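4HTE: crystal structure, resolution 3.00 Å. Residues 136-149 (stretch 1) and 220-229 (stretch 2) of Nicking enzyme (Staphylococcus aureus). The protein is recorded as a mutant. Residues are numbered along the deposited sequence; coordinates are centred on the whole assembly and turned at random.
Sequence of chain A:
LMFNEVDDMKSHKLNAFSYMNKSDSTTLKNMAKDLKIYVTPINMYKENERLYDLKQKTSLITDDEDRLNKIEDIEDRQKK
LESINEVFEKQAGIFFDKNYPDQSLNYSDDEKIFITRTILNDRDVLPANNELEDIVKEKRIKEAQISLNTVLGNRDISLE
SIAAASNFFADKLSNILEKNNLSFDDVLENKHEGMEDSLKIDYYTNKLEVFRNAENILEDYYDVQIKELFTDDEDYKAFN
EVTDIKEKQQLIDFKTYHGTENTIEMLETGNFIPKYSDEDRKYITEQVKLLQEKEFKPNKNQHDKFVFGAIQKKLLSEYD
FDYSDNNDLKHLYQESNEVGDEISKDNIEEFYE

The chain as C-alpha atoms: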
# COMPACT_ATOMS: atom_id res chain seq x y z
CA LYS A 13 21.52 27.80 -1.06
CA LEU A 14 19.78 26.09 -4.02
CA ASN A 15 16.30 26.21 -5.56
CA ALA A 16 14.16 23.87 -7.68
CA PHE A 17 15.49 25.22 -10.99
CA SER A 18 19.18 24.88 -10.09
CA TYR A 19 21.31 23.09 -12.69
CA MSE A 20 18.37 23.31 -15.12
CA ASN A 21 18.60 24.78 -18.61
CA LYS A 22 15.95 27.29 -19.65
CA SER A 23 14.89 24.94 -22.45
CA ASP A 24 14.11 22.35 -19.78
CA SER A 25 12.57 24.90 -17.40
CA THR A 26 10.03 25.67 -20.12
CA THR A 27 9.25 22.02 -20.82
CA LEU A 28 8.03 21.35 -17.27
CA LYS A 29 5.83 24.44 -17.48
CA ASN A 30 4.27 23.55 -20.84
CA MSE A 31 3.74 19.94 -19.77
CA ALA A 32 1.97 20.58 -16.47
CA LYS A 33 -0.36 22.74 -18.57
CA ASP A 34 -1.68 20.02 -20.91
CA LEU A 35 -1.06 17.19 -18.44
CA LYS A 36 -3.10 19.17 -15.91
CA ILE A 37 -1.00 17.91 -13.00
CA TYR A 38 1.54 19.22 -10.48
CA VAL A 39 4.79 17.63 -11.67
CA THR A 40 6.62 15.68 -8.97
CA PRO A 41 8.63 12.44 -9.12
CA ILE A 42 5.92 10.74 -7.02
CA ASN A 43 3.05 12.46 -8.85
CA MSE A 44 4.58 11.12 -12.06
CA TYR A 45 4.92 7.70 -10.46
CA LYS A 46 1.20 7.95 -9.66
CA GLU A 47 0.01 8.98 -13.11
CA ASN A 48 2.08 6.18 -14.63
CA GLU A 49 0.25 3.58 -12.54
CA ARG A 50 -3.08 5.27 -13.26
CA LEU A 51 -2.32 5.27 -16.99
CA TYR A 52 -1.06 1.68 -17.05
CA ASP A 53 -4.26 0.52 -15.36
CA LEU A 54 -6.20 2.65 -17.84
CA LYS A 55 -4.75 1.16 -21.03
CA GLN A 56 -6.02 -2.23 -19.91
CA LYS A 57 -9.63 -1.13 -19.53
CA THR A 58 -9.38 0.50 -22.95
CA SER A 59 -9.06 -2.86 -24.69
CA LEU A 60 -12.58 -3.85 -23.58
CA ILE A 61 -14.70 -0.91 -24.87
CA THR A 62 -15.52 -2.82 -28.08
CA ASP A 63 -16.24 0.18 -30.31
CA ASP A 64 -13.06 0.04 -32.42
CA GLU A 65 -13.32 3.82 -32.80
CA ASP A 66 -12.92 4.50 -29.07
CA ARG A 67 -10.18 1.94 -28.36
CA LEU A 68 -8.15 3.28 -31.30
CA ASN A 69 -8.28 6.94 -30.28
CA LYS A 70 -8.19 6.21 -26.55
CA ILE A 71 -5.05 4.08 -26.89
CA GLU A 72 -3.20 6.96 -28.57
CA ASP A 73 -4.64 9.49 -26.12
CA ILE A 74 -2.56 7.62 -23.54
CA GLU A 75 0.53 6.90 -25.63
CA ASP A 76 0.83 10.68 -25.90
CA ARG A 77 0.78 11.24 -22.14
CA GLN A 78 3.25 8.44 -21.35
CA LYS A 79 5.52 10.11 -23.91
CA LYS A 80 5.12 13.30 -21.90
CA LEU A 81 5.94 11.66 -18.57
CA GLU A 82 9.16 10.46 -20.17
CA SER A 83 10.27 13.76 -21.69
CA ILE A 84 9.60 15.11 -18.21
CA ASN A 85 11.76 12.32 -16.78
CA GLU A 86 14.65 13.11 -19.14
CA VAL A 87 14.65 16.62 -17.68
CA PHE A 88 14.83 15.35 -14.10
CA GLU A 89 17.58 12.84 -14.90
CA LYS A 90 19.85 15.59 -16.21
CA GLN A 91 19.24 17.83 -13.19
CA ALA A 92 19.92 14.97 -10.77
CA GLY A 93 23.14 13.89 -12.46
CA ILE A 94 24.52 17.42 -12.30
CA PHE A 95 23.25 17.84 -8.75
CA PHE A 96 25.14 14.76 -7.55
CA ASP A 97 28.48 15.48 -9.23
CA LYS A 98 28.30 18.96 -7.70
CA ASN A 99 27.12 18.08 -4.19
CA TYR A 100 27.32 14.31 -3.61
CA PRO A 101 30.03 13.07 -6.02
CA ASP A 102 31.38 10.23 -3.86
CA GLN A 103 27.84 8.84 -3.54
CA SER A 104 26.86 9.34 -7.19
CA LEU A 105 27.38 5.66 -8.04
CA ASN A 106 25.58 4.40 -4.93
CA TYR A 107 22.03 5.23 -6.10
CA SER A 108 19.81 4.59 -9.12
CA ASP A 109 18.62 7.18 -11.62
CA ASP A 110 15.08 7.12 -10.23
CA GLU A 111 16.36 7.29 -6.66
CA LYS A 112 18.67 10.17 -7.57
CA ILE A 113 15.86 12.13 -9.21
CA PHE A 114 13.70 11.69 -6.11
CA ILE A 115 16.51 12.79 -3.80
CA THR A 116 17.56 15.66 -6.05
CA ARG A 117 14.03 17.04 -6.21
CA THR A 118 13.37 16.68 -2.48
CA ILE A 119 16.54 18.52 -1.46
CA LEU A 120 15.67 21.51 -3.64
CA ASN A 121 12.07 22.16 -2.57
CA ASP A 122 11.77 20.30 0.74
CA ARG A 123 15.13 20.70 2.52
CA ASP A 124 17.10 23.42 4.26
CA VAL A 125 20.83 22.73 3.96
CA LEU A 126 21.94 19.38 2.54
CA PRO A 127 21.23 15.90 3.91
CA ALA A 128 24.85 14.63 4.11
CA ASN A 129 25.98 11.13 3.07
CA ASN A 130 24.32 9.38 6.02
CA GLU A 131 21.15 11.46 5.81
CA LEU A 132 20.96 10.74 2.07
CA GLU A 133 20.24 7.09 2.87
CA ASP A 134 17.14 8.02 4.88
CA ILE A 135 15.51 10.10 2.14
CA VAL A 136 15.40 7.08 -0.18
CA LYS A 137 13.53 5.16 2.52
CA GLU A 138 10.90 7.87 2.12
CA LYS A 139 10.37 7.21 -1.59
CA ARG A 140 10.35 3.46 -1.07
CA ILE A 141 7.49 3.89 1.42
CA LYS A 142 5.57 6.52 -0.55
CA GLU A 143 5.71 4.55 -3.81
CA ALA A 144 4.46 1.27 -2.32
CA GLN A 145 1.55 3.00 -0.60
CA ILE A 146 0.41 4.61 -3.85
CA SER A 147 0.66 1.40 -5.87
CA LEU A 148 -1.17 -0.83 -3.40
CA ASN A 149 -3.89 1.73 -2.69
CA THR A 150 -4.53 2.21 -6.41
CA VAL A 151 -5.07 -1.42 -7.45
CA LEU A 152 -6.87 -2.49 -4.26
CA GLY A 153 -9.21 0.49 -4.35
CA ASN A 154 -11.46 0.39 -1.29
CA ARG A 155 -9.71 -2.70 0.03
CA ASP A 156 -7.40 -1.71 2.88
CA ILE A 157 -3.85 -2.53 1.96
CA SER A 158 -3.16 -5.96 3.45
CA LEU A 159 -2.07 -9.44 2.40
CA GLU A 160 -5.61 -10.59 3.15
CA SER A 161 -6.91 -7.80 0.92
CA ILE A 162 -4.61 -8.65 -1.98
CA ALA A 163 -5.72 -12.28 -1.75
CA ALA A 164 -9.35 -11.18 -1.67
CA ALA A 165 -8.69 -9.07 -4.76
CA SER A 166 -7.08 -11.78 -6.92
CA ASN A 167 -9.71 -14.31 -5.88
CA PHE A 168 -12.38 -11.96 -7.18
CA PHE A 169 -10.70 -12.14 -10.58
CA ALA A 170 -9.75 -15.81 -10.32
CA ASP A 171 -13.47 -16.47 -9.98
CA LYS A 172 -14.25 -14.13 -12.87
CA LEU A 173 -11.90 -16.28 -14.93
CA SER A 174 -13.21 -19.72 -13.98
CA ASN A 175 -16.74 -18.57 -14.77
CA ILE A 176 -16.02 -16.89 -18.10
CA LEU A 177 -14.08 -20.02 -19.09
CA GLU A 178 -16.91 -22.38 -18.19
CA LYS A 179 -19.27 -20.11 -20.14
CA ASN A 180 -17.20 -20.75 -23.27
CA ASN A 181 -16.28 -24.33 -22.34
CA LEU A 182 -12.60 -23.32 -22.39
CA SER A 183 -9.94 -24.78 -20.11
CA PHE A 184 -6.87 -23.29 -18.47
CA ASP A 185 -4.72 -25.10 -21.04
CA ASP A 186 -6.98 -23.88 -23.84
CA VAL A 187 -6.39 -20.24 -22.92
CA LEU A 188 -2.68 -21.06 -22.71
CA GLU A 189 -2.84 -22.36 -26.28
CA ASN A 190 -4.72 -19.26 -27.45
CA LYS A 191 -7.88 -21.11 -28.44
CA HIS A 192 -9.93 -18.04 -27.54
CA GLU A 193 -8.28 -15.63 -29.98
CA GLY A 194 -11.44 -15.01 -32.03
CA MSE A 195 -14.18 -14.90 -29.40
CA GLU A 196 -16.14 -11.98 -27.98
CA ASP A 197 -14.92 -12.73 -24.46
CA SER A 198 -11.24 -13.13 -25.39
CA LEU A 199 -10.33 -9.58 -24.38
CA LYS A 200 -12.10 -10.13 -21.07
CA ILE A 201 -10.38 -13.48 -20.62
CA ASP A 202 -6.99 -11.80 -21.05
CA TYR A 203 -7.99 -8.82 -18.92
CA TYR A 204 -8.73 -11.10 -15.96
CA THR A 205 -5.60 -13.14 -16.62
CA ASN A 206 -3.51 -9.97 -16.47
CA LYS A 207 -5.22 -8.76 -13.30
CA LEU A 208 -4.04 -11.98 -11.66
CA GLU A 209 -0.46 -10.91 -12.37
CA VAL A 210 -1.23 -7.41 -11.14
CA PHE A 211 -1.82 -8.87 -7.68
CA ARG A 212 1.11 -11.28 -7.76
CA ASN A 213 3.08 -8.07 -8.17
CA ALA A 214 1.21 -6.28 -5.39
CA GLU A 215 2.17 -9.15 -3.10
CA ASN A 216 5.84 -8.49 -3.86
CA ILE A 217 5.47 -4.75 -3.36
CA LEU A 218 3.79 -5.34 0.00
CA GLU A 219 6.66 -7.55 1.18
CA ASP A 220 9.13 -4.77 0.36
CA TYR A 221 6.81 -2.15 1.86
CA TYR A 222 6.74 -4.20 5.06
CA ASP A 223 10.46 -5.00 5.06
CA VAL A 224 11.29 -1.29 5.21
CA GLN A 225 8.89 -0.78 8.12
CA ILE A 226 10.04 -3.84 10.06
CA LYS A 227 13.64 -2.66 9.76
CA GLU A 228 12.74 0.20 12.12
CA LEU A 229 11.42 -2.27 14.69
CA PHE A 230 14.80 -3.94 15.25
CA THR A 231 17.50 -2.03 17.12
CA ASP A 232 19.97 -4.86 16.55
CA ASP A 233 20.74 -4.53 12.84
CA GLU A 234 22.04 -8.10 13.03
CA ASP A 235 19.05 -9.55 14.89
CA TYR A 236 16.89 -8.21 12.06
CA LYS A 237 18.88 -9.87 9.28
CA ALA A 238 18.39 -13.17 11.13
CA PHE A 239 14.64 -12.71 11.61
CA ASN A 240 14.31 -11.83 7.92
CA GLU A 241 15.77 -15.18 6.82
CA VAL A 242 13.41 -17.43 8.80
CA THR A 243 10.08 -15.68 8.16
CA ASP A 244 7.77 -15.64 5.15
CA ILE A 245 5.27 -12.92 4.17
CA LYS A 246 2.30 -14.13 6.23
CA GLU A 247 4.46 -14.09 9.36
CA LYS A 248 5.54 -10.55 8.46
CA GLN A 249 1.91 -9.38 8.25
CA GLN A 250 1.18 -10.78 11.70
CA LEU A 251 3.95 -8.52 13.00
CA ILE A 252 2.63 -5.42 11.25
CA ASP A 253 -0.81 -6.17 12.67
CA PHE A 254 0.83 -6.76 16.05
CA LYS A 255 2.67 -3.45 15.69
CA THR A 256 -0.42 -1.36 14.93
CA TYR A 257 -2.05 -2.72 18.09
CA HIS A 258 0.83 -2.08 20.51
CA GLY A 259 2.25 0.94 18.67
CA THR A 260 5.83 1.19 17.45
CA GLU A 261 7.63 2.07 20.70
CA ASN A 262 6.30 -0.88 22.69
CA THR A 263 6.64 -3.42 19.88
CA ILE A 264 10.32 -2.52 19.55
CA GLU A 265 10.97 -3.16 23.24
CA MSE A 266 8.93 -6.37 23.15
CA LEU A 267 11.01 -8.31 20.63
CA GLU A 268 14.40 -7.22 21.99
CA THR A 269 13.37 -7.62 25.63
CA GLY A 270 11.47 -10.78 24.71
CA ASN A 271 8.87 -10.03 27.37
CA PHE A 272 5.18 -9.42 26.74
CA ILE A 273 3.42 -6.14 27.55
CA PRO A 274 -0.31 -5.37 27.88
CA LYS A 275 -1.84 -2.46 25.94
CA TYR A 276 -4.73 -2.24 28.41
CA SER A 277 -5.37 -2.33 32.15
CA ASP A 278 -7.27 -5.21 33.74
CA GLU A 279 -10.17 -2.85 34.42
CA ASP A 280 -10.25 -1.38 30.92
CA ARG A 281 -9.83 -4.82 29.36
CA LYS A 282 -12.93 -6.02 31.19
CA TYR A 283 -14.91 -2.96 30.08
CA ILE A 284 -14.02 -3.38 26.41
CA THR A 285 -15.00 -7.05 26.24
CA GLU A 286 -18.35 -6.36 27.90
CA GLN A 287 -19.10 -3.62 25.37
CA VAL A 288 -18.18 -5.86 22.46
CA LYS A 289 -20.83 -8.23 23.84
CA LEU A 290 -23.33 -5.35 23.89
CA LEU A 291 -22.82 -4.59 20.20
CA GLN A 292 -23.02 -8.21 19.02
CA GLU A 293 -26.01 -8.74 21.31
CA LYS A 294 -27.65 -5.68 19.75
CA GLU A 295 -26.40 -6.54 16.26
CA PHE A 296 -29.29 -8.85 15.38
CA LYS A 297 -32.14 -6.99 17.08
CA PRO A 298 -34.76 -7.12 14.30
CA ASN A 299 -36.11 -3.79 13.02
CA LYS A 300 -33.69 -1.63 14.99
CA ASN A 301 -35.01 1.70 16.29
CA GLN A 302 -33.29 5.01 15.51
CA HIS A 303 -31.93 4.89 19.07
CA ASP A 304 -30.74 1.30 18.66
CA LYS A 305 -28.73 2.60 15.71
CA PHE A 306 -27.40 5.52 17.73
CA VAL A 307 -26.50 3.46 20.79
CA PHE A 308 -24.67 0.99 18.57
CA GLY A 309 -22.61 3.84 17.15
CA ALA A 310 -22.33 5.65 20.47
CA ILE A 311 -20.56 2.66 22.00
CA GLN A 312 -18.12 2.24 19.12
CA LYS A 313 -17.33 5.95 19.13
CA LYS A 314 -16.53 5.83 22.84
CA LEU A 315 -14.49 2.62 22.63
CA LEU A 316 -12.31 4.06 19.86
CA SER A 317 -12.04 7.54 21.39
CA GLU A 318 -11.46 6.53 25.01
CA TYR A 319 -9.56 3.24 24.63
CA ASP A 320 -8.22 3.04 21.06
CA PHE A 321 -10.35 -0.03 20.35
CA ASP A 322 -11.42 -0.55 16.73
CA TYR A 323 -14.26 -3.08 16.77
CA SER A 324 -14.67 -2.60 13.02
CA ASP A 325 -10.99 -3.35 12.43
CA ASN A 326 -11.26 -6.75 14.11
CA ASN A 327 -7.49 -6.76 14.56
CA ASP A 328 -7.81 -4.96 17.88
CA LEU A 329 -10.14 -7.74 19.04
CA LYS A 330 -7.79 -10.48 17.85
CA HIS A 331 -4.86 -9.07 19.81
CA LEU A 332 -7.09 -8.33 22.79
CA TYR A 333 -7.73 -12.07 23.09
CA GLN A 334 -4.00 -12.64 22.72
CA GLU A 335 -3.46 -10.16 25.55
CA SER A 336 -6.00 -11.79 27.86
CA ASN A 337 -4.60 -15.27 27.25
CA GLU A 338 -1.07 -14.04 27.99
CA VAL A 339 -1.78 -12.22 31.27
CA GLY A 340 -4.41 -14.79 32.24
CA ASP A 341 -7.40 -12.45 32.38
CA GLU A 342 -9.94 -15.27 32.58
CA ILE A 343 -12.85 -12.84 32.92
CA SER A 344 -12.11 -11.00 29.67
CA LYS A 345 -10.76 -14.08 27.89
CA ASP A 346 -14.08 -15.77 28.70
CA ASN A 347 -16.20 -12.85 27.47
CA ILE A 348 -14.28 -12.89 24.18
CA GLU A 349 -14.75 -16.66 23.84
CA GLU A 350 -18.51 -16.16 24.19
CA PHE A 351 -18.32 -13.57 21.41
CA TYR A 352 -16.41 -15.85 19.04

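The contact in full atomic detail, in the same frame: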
# COMPACT_ATOMS: atom_id res chain seq x y z
N VAL A 136 15.82 8.12 0.75
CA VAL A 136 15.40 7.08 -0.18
C VAL A 136 14.32 6.21 0.47
O VAL A 136 13.35 5.82 -0.18
CB VAL A 136 16.58 6.19 -0.64
CG1 VAL A 136 16.50 4.80 -0.01
CG2 VAL A 136 16.61 6.09 -2.16
N LYS A 137 14.51 5.92 1.75
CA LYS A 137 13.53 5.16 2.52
C LYS A 137 12.16 5.81 2.38
O LYS A 137 11.14 5.12 2.38
CB LYS A 137 13.95 5.13 4.00
CG LYS A 137 13.08 4.27 4.90
CD LYS A 137 13.42 4.51 6.37
CE LYS A 137 12.67 3.57 7.29
NZ LYS A 137 13.19 2.18 7.22
N GLU A 138 12.15 7.13 2.25
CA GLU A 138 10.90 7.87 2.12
C GLU A 138 10.20 7.53 0.81
O GLU A 138 9.00 7.27 0.80
CB GLU A 138 11.17 9.38 2.20
CG GLU A 138 9.91 10.24 2.23
CD GLU A 138 10.24 11.72 2.25
OE1 GLU A 138 11.21 12.11 2.93
OE2 GLU A 138 9.52 12.50 1.59
N LYS A 139 10.95 7.53 -0.29
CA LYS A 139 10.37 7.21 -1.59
C LYS A 139 9.87 5.78 -1.62
O LYS A 139 8.78 5.49 -2.10
CB LYS A 139 11.39 7.42 -2.72
CG LYS A 139 11.96 6.12 -3.29
CD LYS A 139 12.79 6.36 -4.53
CE LYS A 139 11.91 6.67 -5.73
NZ LYS A 139 12.32 5.90 -6.94
N ARG A 140 10.69 4.87 -1.09
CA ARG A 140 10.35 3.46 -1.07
C ARG A 140 8.99 3.24 -0.39
O ARG A 140 8.19 2.42 -0.84
CB ARG A 140 11.43 2.66 -0.35
N ILE A 141 8.75 4.00 0.68
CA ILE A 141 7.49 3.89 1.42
C ILE A 141 6.35 4.57 0.67
O ILE A 141 5.27 3.99 0.53
CB ILE A 141 7.62 4.50 2.83
CG1 ILE A 141 8.57 3.66 3.69
CG2 ILE A 141 6.26 4.58 3.51
CD1 ILE A 141 8.88 4.27 5.04
N LYS A 142 6.59 5.78 0.20
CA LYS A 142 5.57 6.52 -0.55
C LYS A 142 5.09 5.73 -1.76
O LYS A 142 3.89 5.56 -1.96
CB LYS A 142 6.11 7.87 -1.01
CG LYS A 142 5.68 9.06 -0.15
CD LYS A 142 5.93 10.37 -0.88
CE LYS A 142 5.58 11.59 -0.02
NZ LYS A 142 6.59 11.85 1.05
N GLU A 143 6.03 5.24 -2.56
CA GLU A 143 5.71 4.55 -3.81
C GLU A 143 4.84 3.31 -3.59
O GLU A 143 3.85 3.11 -4.29
CB GLU A 143 6.99 4.16 -4.55
CG GLU A 143 7.68 5.33 -5.24
CD GLU A 143 8.88 4.90 -6.06
OE1 GLU A 143 9.42 3.80 -5.80
OE2 GLU A 143 9.29 5.66 -6.97
N ALA A 144 5.22 2.48 -2.62
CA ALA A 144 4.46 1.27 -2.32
C ALA A 144 3.03 1.61 -1.96
O ALA A 144 2.09 1.03 -2.50
CB ALA A 144 5.12 0.52 -1.19
N GLN A 145 2.87 2.55 -1.03
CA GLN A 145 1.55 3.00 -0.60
C GLN A 145 0.67 3.32 -1.81
O GLN A 145 -0.44 2.81 -1.93
CB GLN A 145 1.67 4.24 0.28
CG GLN A 145 1.25 4.04 1.72
CD GLN A 145 2.20 4.69 2.71
OE1 GLN A 145 2.46 4.15 3.78
NE2 GLN A 145 2.72 5.87 2.35
N ILE A 146 1.18 4.16 -2.70
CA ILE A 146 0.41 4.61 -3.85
C ILE A 146 -0.01 3.43 -4.73
O ILE A 146 -1.17 3.34 -5.14
CB ILE A 146 1.19 5.62 -4.69
CG1 ILE A 146 1.52 6.86 -3.85
CG2 ILE A 146 0.39 6.03 -5.93
CD1 ILE A 146 2.18 7.96 -4.63
N SER A 147 0.93 2.54 -5.01
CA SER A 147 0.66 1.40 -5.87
C SER A 147 -0.44 0.51 -5.29
O SER A 147 -1.43 0.22 -5.96
CB SER A 147 1.92 0.57 -6.07
OG SER A 147 2.87 1.27 -6.85
N LEU A 148 -0.25 0.08 -4.05
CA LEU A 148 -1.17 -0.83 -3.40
C LEU A 148 -2.57 -0.22 -3.27
O LEU A 148 -3.57 -0.89 -3.51
CB LEU A 148 -0.64 -1.24 -2.03
CG LEU A 148 0.70 -1.97 -2.05
CD1 LEU A 148 1.27 -2.13 -0.65
CD2 LEU A 148 0.56 -3.33 -2.72
N ASN A 149 -2.62 1.05 -2.89
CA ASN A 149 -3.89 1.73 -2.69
C ASN A 149 -4.65 1.90 -4.01
O ASN A 149 -5.88 1.93 -4.02
CB ASN A 149 -3.66 3.10 -2.05
CG ASN A 149 -4.88 3.62 -1.31
OD1 ASN A 149 -6.02 3.32 -1.66
ND2 ASN A 149 -4.64 4.40 -0.26
N ASP A 220 8.11 -5.82 0.29
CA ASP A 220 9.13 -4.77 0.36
C ASP A 220 8.66 -3.65 1.28
O ASP A 220 9.40 -3.18 2.14
CB ASP A 220 9.41 -4.22 -1.04
CG ASP A 220 9.98 -5.26 -1.98
OD1 ASP A 220 10.66 -6.19 -1.50
OD2 ASP A 220 9.74 -5.15 -3.20
N TYR A 221 7.41 -3.23 1.08
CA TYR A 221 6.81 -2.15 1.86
C TYR A 221 6.80 -2.48 3.35
O TYR A 221 6.91 -1.59 4.19
CB TYR A 221 5.39 -1.90 1.37
CG TYR A 221 4.58 -0.93 2.20
CD1 TYR A 221 4.86 0.43 2.20
CD2 TYR A 221 3.51 -1.37 2.96
CE1 TYR A 221 4.11 1.32 2.95
CE2 TYR A 221 2.76 -0.50 3.72
CZ TYR A 221 3.06 0.84 3.71
OH TYR A 221 2.30 1.71 4.46
N TYR A 222 6.66 -3.76 3.68
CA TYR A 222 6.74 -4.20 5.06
C TYR A 222 8.19 -4.19 5.51
O TYR A 222 8.54 -3.58 6.52
CB TYR A 222 6.14 -5.60 5.23
CG TYR A 222 4.63 -5.66 5.24
CD1 TYR A 222 3.86 -4.52 5.00
CD2 TYR A 222 3.96 -6.85 5.50
CE1 TYR A 222 2.47 -4.58 5.01
CE2 TYR A 222 2.58 -6.92 5.51
CZ TYR A 222 1.84 -5.79 5.27
OH TYR A 222 0.46 -5.86 5.29
N ASP A 223 9.04 -4.87 4.73
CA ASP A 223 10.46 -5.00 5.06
C ASP A 223 11.06 -3.69 5.56
O ASP A 223 11.78 -3.67 6.55
CB ASP A 223 11.24 -5.49 3.83
CG ASP A 223 11.02 -6.96 3.55
OD1 ASP A 223 10.76 -7.72 4.51
OD2 ASP A 223 11.12 -7.36 2.37
N VAL A 224 10.75 -2.60 4.86
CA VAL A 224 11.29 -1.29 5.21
C VAL A 224 10.77 -0.85 6.58
O VAL A 224 11.51 -0.27 7.37
CB VAL A 224 10.95 -0.22 4.15
CG1 VAL A 224 9.45 -0.02 4.04
CG2 VAL A 224 11.64 1.10 4.47
N GLN A 225 9.50 -1.13 6.85
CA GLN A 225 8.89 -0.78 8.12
C GLN A 225 9.49 -1.60 9.25
O GLN A 225 9.86 -1.07 10.30
CB GLN A 225 7.38 -1.00 8.08
CG GLN A 225 6.63 -0.03 7.19
CD GLN A 225 5.13 -0.29 7.18
OE1 GLN A 225 4.52 -0.47 6.12
NE2 GLN A 225 4.53 -0.32 8.36
N ILE A 226 9.60 -2.91 9.03
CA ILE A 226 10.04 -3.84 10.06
C ILE A 226 11.50 -3.58 10.43
O ILE A 226 11.93 -3.87 11.55
CB ILE A 226 9.86 -5.31 9.61
CG1 ILE A 226 8.40 -5.57 9.26
CG2 ILE A 226 10.33 -6.26 10.70
CD1 ILE A 226 8.11 -6.99 8.83
N LYS A 227 12.25 -3.00 9.50
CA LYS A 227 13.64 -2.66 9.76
C LYS A 227 13.74 -1.68 10.93
O LYS A 227 14.70 -1.72 11.70
CB LYS A 227 14.29 -2.05 8.51
N GLU A 228 12.75 -0.80 11.05
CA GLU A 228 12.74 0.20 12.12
C GLU A 228 12.32 -0.38 13.46
O GLU A 228 12.41 0.29 14.49
CB GLU A 228 11.80 1.35 11.75
CG GLU A 228 12.29 2.21 10.61
CD GLU A 228 11.29 3.28 10.21
OE1 GLU A 228 10.12 2.93 9.92
OE2 GLU A 228 11.68 4.47 10.19
N LEU A 229 11.86 -1.63 13.46
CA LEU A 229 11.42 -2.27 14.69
C LEU A 229 12.59 -2.93 15.42
O LEU A 229 12.54 -3.11 16.64
CB LEU A 229 10.34 -3.32 14.40
CG LEU A 229 8.97 -2.79 13.98
CD1 LEU A 229 8.02 -3.95 13.73
CD2 LEU A 229 8.40 -1.85 15.03

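Residues 136-149 lie within a helix that crosses the helix of 220-227 at 139° between their N-to-C directions, roughly antiparallel, with the axes 9.5 Å apart at closest approach. The backbones come nearest at Ala144 and Tyr221, whose CA atoms are 5.9 Å apart; the small alanine side chain points toward the second helix, and its CB lies 3.4 Å from Tyr221 CD1.

Tyr221 is the centre of the contact. Its side chain sits as a knob among Ile141, Ala144, Gln145 and Leu148, with Ile141 CG2 3.9 Å from Tyr221 CE1. The ring is thus held by apolar neighbours while its polar tip reaches past them: Tyr221 OH donates a short hydrogen bond to Gln145 OE1 (2.5 Å), which approaches at the ring edge.

The second cross-helix hydrogen bond joins a side chain to the backbone. The CA-to-CB bond of Lys137 points toward the partner helix, and its NZ donates to Val224 O at 3.0 Å. Glu228 N bonds to Gln225 O rather than to this carbonyl. Glu228 OE2 stands 4.0 Å from Lys137 NZ, a favourable pairing of charges but too long for a salt bridge. Between the two polar links, Ile141 CG1 packs against Val224 CG1 at 3.8 Å.

Within the first helix, Lys142 and Lys139 form salt bridges with Glu138 and Glu143, respectively.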